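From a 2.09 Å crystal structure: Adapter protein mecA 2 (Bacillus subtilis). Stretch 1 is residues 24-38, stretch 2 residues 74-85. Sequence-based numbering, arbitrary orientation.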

# COMPACT_ATOMS: atom_id res chain seq x y z
N GLY A 24 2.34 11.49 6.78
CA GLY A 24 1.88 12.34 5.69
C GLY A 24 1.67 11.66 4.34
O GLY A 24 1.47 12.35 3.34
N ILE A 25 1.71 10.33 4.30
CA ILE A 25 1.44 9.60 3.05
C ILE A 25 -0.02 9.18 3.01
O ILE A 25 -0.41 8.15 3.57
CB ILE A 25 2.30 8.32 2.92
CG1 ILE A 25 3.79 8.65 2.90
CG2 ILE A 25 1.92 7.53 1.69
CD1 ILE A 25 4.09 9.97 2.33
N THR A 26 -0.84 9.98 2.34
CA THR A 26 -2.29 9.81 2.40
C THR A 26 -2.85 9.11 1.16
O THR A 26 -4.05 8.95 1.00
CB THR A 26 -2.98 11.18 2.65
OG1 THR A 26 -2.65 11.65 3.97
CG2 THR A 26 -4.47 11.08 2.53
N GLY A 27 -1.96 8.66 0.28
CA GLY A 27 -2.39 8.06 -0.96
C GLY A 27 -2.35 6.55 -0.93
O GLY A 27 -2.93 5.91 -0.07
N GLY A 28 -1.64 5.95 -1.89
CA GLY A 28 -1.58 4.51 -1.98
C GLY A 28 -2.64 3.92 -2.90
O GLY A 28 -3.77 4.39 -2.97
N THR A 29 -2.26 2.88 -3.60
CA THR A 29 -3.20 2.15 -4.41
C THR A 29 -3.23 0.71 -3.97
O THR A 29 -2.22 0.01 -4.03
CB THR A 29 -2.84 2.23 -5.88
OG1 THR A 29 -3.17 3.54 -6.36
CG2 THR A 29 -3.63 1.19 -6.66
N VAL A 30 -4.39 0.26 -3.52
CA VAL A 30 -4.55 -1.11 -3.08
C VAL A 30 -5.08 -1.97 -4.20
O VAL A 30 -6.11 -1.65 -4.80
CB VAL A 30 -5.51 -1.22 -1.88
CG1 VAL A 30 -5.79 -2.68 -1.54
CG2 VAL A 30 -4.95 -0.46 -0.68
N TYR A 31 -4.38 -3.07 -4.48
CA TYR A 31 -4.85 -4.06 -5.43
C TYR A 31 -5.16 -5.37 -4.72
O TYR A 31 -4.57 -5.67 -3.70
CB TYR A 31 -3.77 -4.35 -6.48
CG TYR A 31 -3.43 -3.18 -7.35
CD1 TYR A 31 -4.21 -2.86 -8.46
CD2 TYR A 31 -2.31 -2.40 -7.09
CE1 TYR A 31 -3.88 -1.77 -9.28
CE2 TYR A 31 -1.98 -1.32 -7.89
CZ TYR A 31 -2.77 -1.01 -8.99
OH TYR A 31 -2.44 0.07 -9.79
N HIS A 32 -6.09 -6.14 -5.27
CA HIS A 32 -6.29 -7.51 -4.83
C HIS A 32 -5.94 -8.42 -5.98
O HIS A 32 -6.50 -8.31 -7.07
CB HIS A 32 -7.73 -7.78 -4.37
CG HIS A 32 -7.95 -9.18 -3.89
ND1 HIS A 32 -7.54 -9.61 -2.65
CD2 HIS A 32 -8.53 -10.24 -4.49
CE1 HIS A 32 -7.86 -10.88 -2.50
NE2 HIS A 32 -8.46 -11.29 -3.60
N TYR A 33 -4.99 -9.32 -5.75
CA TYR A 33 -4.53 -10.19 -6.81
C TYR A 33 -4.12 -11.53 -6.21
O TYR A 33 -3.40 -11.56 -5.21
CB TYR A 33 -3.38 -9.54 -7.57
CG TYR A 33 -2.72 -10.44 -8.58
CD1 TYR A 33 -3.31 -10.69 -9.82
CD2 TYR A 33 -1.51 -11.06 -8.30
CE1 TYR A 33 -2.71 -11.52 -10.74
CE2 TYR A 33 -0.90 -11.90 -9.22
CZ TYR A 33 -1.50 -12.12 -10.43
OH TYR A 33 -0.90 -12.95 -11.35
N ASP A 34 -4.58 -12.62 -6.80
CA ASP A 34 -4.19 -13.95 -6.35
C ASP A 34 -4.47 -14.14 -4.85
O ASP A 34 -3.65 -14.69 -4.12
CB ASP A 34 -2.70 -14.17 -6.64
CG ASP A 34 -2.35 -15.64 -6.82
OD1 ASP A 34 -3.08 -16.34 -7.55
OD2 ASP A 34 -1.33 -16.08 -6.25
N GLY A 35 -5.64 -13.68 -4.40
CA GLY A 35 -6.02 -13.85 -3.01
C GLY A 35 -5.19 -13.06 -2.00
O GLY A 35 -5.21 -13.35 -0.80
N GLN A 36 -4.45 -12.07 -2.48
CA GLN A 36 -3.73 -11.19 -1.58
C GLN A 36 -3.95 -9.73 -1.93
O GLN A 36 -4.28 -9.40 -3.06
CB GLN A 36 -2.23 -11.50 -1.56
CG GLN A 36 -1.82 -12.48 -0.47
CD GLN A 36 -0.34 -12.44 -0.17
OE1 GLN A 36 0.39 -11.59 -0.70
NE2 GLN A 36 0.12 -13.34 0.69
N TYR A 37 -3.77 -8.88 -0.94
CA TYR A 37 -3.83 -7.44 -1.12
C TYR A 37 -2.44 -6.87 -1.34
O TYR A 37 -1.47 -7.27 -0.71
CB TYR A 37 -4.46 -6.79 0.11
CG TYR A 37 -5.93 -7.06 0.18
CD1 TYR A 37 -6.82 -6.31 -0.57
CD2 TYR A 37 -6.42 -8.10 0.96
CE1 TYR A 37 -8.15 -6.55 -0.54
CE2 TYR A 37 -7.76 -8.36 1.00
CZ TYR A 37 -8.62 -7.58 0.25
OH TYR A 37 -9.96 -7.82 0.29
N PHE A 38 -2.35 -5.90 -2.23
CA PHE A 38 -1.09 -5.24 -2.49
C PHE A 38 -1.30 -3.76 -2.37
O PHE A 38 -2.34 -3.23 -2.74
CB PHE A 38 -0.58 -5.58 -3.90
CG PHE A 38 -0.34 -7.05 -4.10
CD1 PHE A 38 0.95 -7.57 -4.06
CD2 PHE A 38 -1.39 -7.91 -4.33
CE1 PHE A 38 1.17 -8.92 -4.25
CE2 PHE A 38 -1.18 -9.25 -4.53
CZ PHE A 38 0.10 -9.76 -4.48
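Stretch 2, residues 74-85: GKLIMDGNAVET

Stretch 2 lies antiparallel along stretch 1 as an edge-to-edge backbone pairing, a short two-stranded ladder interrupted by a beta bulge and continued by the first turn of a helix, with 807 Å² buried over both sides. The direction follows from the register: CA neighbours run from Tyr33 with Gly74 (CA to CA 4.5 Å) through Val30 with Met78 (CA to CA 4.9 Å) to Thr26 with Val83 (CA to CA 5.0 Å), so one chain ascends as the other descends.

The ladder opens with a reciprocal pair: Lys75 N donates to His32 O at 2.6 Å and His32 N to Lys75 O at 2.7 Å, both nearly straight, at 168° and 161°. Tyr31 and Leu76 form the adjoining non-hydrogen-bonded pair, where Tyr31 CA makes a CA-H...O contact with Lys75 O at 3.1 Å. The register then shifts by one. Val30 O accepts from two successive amides, Ile77 N at 2.9 Å and Met78 N at 3.2 Å, the signature of the bulge, while Val30 N donates to Met78 O at 2.8 Å. At Ile77, phi/psi of -94/-46° depart from extended values, and the chain turns a corner there.

Side chains alternate accordingly. Tyr31 and Leu76 share one face, with Tyr31 CE1 3.8 Å from Leu76 CD1. Val30, Met78, His32 and Lys75 occupy the other; Val30, in rotamer t, has CG2 4.0 Å from Met78 CE and 3.5 Å from Ala82 CB. Ile77 points toward stretch 1, its CB 3.9 Å from Val30 CG1, and Ile77 CG1 meets the edge of the Tyr37 ring at CE1, 4.2 Å away.

Beyond the ladder, stretch 2 turns at Gly80, whose phi of 74° favours glycine. Gly80 N donates to Thr29 OG1 at 2.9 Å. The helix begins at Ala82, and its leading amides meet carbonyls of the loop in stretch 1: Ala82 N to Gly28 O at 3.0 Å (158°), Val83 N to Gly27 O at 2.8 Å (173°), and a weak bond from Glu84 N to Thr26 O at 3.3 Å (126°). These amides lack acceptors one turn earlier in their own helix, so the loop supplies them. Water 1 donates to both Thr26 O (2.6 Å) and Glu84 OE2 (3.1 Å), adding a bridge at this end.

Close approach here depends on glycine: an ideal CB on Gly28 would lie 3.3 Å from Ala82 CB, and one on Gly27 3.2 Å from Gly80 O, both tight.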

# COMPACT_ATOMS: atom_id res chain seq x y z
N GLY A 74 -4.96 -7.65 -11.77
CA GLY A 74 -5.42 -7.59 -10.40
C GLY A 74 -6.71 -6.80 -10.25
O GLY A 74 -7.20 -6.21 -11.21
N LYS A 75 -7.27 -6.80 -9.05
CA LYS A 75 -8.48 -6.03 -8.77
C LYS A 75 -8.13 -4.71 -8.09
O LYS A 75 -7.42 -4.68 -7.07
CB LYS A 75 -9.46 -6.85 -7.92
CG LYS A 75 -10.76 -6.13 -7.52
CD LYS A 75 -11.57 -5.66 -8.74
CE LYS A 75 -12.85 -4.93 -8.31
NZ LYS A 75 -13.33 -3.96 -9.34
N LEU A 76 -8.60 -3.61 -8.66
CA LEU A 76 -8.34 -2.28 -8.12
C LEU A 76 -9.32 -1.99 -6.99
O LEU A 76 -10.52 -1.83 -7.22
CB LEU A 76 -8.43 -1.21 -9.21
CG LEU A 76 -8.19 0.25 -8.84
CD1 LEU A 76 -6.75 0.47 -8.37
CD2 LEU A 76 -8.50 1.15 -10.04
N ILE A 77 -8.81 -1.93 -5.78
CA ILE A 77 -9.68 -1.72 -4.64
C ILE A 77 -9.71 -0.23 -4.33
O ILE A 77 -10.77 0.35 -4.11
CB ILE A 77 -9.19 -2.50 -3.40
CG1 ILE A 77 -8.85 -3.94 -3.79
CG2 ILE A 77 -10.25 -2.49 -2.32
CD1 ILE A 77 -10.04 -4.68 -4.33
N MET A 78 -8.53 0.38 -4.32
CA MET A 78 -8.44 1.79 -4.00
C MET A 78 -7.35 2.41 -4.84
O MET A 78 -6.19 2.02 -4.76
CB MET A 78 -8.13 1.98 -2.52
CG MET A 78 -9.12 1.29 -1.61
SD MET A 78 -8.62 1.37 0.12
CE MET A 78 -8.75 -0.36 0.52
N ASP A 79 -7.72 3.39 -5.65
CA ASP A 79 -6.76 4.06 -6.51
C ASP A 79 -6.34 5.40 -5.93
O ASP A 79 -7.14 6.34 -5.91
CB ASP A 79 -7.34 4.27 -7.91
CG ASP A 79 -6.37 5.01 -8.84
OD1 ASP A 79 -5.25 4.50 -9.06
OD2 ASP A 79 -6.74 6.09 -9.35
N GLY A 80 -5.10 5.47 -5.46
CA GLY A 80 -4.47 6.73 -5.11
C GLY A 80 -4.96 7.37 -3.83
O GLY A 80 -4.43 8.39 -3.41
N ASN A 81 -5.97 6.78 -3.20
CA ASN A 81 -6.46 7.30 -1.93
C ASN A 81 -6.67 6.21 -0.89
O ASN A 81 -7.47 6.35 0.02
CB ASN A 81 -7.76 8.09 -2.13
CG ASN A 81 -8.82 7.27 -2.83
OD1 ASN A 81 -8.66 6.06 -3.04
ND2 ASN A 81 -9.92 7.92 -3.20
N ALA A 82 -5.93 5.11 -1.05
CA ALA A 82 -5.99 3.99 -0.11
C ALA A 82 -5.96 4.41 1.36
O ALA A 82 -6.85 4.06 2.14
CB ALA A 82 -4.87 3.02 -0.39
N VAL A 83 -4.91 5.14 1.74
CA VAL A 83 -4.71 5.46 3.15
C VAL A 83 -5.81 6.36 3.66
O VAL A 83 -6.28 6.21 4.78
CB VAL A 83 -3.37 6.14 3.42
CG1 VAL A 83 -3.36 6.68 4.83
CG2 VAL A 83 -2.22 5.17 3.19
N GLU A 84 -6.24 7.31 2.84
CA GLU A 84 -7.20 8.27 3.31
C GLU A 84 -8.59 7.65 3.34
O GLU A 84 -9.40 7.98 4.20
CB GLU A 84 -7.20 9.54 2.46
CG GLU A 84 -8.23 9.58 1.38
CD GLU A 84 -8.90 10.92 1.31
OE1 GLU A 84 -9.86 11.15 2.08
OE2 GLU A 84 -8.48 11.76 0.48
N THR A 85 -8.86 6.75 2.39
CA THR A 85 -10.10 5.99 2.39
C THR A 85 -10.20 5.13 3.64
O THR A 85 -11.23 5.08 4.28
CB THR A 85 -10.16 5.06 1.18
OG1 THR A 85 -10.34 5.85 -0.00
CG2 THR A 85 -11.33 4.08 1.33
O HOH W 1 -5.82 10.32 -0.36